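Local coordinates for protein putative Endoribonuclease L-PSP (Entamoeba histolytica, PDB 3M1X) that is of unconfirmed function but belongs to the RutC (YjgF/YER057c/UK114) family and may act as a deaminase, at residues A[99-103]-A[138-142]. Residues are numbered along the deposited sequence; the frame is centred on the assembly and turned at random.
Sequences TCLLA and ALVEV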
loop_
_atom_site.group_PDB
_atom_site.type_symbol
_atom_site.label_atom_id
_atom_site.label_comp_id
_atom_site.label_asym_id
_atom_site.label_seq_id
_atom_site.Cartn_x
_atom_site.Cartn_y
_atom_site.Cartn_z
ATOM N N THR A 99 -1.198 -6.880 -0.702
ATOM C CA THR A 99 -0.391 -6.228 -1.684
ATOM C C THR A 99 0.798 -7.148 -1.927
ATOM O O THR A 99 1.497 -7.545 -0.973
ATOM C CB THR A 99 0.070 -4.827 -1.283
ATOM O OG1 THR A 99 -1.094 -4.067 -0.948
ATOM C CG2 THR A 99 0.807 -4.136 -2.438
ATOM N N CYS A 100 1.040 -7.479 -3.188
ATOM C CA CYS A 100 2.012 -8.490 -3.619
ATOM C C CYS A 100 3.080 -7.837 -4.474
ATOM O O CYS A 100 2.771 -7.327 -5.549
ATOM C CB CYS A 100 1.295 -9.593 -4.388
ATOM S SG CYS A 100 0.008 -10.437 -3.450
ATOM N N LEU A 101 4.302 -7.816 -3.931
ATOM C CA LEU A 101 5.440 -7.144 -4.544
ATOM C C LEU A 101 6.386 -8.150 -5.083
ATOM O O LEU A 101 6.797 -9.089 -4.358
ATOM C CB LEU A 101 6.144 -6.265 -3.524
ATOM C CG LEU A 101 5.339 -5.147 -2.863
ATOM C CD1 LEU A 101 4.484 -5.612 -1.707
ATOM C CD2 LEU A 101 6.332 -4.041 -2.391
ATOM N N LEU A 102 6.778 -8.017 -6.324
ATOM C CA LEU A 102 7.743 -8.940 -6.979
ATOM C C LEU A 102 8.996 -8.222 -7.339
ATOM O O LEU A 102 8.952 -7.078 -7.764
ATOM C CB LEU A 102 7.088 -9.515 -8.254
ATOM C CG LEU A 102 5.869 -10.365 -8.003
ATOM C CD1 LEU A 102 5.137 -10.591 -9.346
ATOM C CD2 LEU A 102 6.211 -11.662 -7.322
ATOM N N ALA A 103 10.092 -8.930 -7.301
ATOM C CA ALA A 103 11.360 -8.409 -7.830
ATOM C C ALA A 103 11.320 -8.393 -9.338
ATOM O O ALA A 103 12.040 -7.601 -9.967
ATOM C CB ALA A 103 12.574 -9.228 -7.323
ATOM N N ALA A 138 15.200 -9.954 -1.662
ATOM C CA ALA A 138 14.068 -10.894 -1.791
ATOM C C ALA A 138 13.463 -10.856 -3.147
ATOM O O ALA A 138 13.402 -9.792 -3.817
ATOM C CB ALA A 138 12.999 -10.463 -0.720
ATOM N N LEU A 139 12.895 -11.962 -3.560
ATOM C CA LEU A 139 12.224 -12.020 -4.819
ATOM C C LEU A 139 10.735 -11.649 -4.787
ATOM O O LEU A 139 10.104 -11.429 -5.794
ATOM C CB LEU A 139 12.317 -13.446 -5.380
ATOM C CG LEU A 139 13.726 -13.933 -5.735
ATOM C CD1 LEU A 139 13.613 -15.317 -6.291
ATOM C CD2 LEU A 139 14.470 -12.916 -6.682
ATOM N N VAL A 140 10.158 -11.656 -3.585
ATOM C CA VAL A 140 8.715 -11.488 -3.360
ATOM C C VAL A 140 8.511 -11.027 -1.941
ATOM O O VAL A 140 9.195 -11.485 -1.038
ATOM C CB VAL A 140 7.974 -12.785 -3.685
ATOM C CG1 VAL A 140 8.563 -14.001 -2.976
ATOM C CG2 VAL A 140 6.492 -12.667 -3.398
ATOM N N GLU A 141 7.541 -10.129 -1.760
ATOM C CA GLU A 141 7.141 -9.605 -0.493
ATOM C C GLU A 141 5.643 -9.479 -0.509
ATOM O O GLU A 141 5.104 -8.951 -1.481
ATOM C CB GLU A 141 7.820 -8.249 -0.292
ATOM C CG GLU A 141 7.489 -7.562 1.015
ATOM C CD GLU A 141 8.015 -6.100 1.081
ATOM O OE1 GLU A 141 9.143 -5.990 0.904
ATOM O OE2 GLU A 141 7.180 -5.199 1.254
ATOM N N VAL A 142 4.924 -9.891 0.538
ATOM C CA VAL A 142 3.449 -9.797 0.581
ATOM C C VAL A 142 3.039 -9.236 1.933
ATOM O O VAL A 142 3.420 -9.777 2.963
ATOM C CB VAL A 142 2.772 -11.137 0.324
ATOM C CG1 VAL A 142 1.212 -10.923 0.387
ATOM C CG2 VAL A 142 3.153 -11.732 -1.060
#
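Leu101 and Glu141 form an antiparallel hydrogen-bonded pair, with Leu101 N to Glu141 O at 2.8 Å and Glu141 N to Leu101 O at 2.9 Å. The first bond runs nearly straight down the Glu141 carbonyl. Past the strand ends, Ala103 N reaches Leu139 O at 2.9 Å from above the carbonyl plane. Val140 CA adds a CH···O contact to Leu101 O at 3.2 Å.

The Leu101 and Glu141 side chains run alongside each other on one face. Glu141 has CG anti to its N (chi1 180°) and stays extended, which brings OE2 beside the Leu101 methyls, 3.9 Å from CD2. The Glu141 side chain comes within about 3 Å of a bound citrate, probably from the crystallisation liquor, which may mark a pocket. Phe129 and Cys128 of a second subunit pack on Leu101 and Glu141 respectively.

The other face is apolar. Cys100 SG meets Val142 CG1 at 4.1 Å. The Leu102 side chain slants across that of Val140, with CD2 4.1 Å from Val140 CG2. Phe111 of helix 108-119 packs on Cys100, Val140 and Val142, while helix 70-87 touches both valines. In this mixed sheet of the RutC/YjgF-type fold, strand 95-102 lies between antiparallel 140-146 and parallel 125-130. Both helices back the apolar face; the Leu101-Glu141 face meets the second subunit of the trimer.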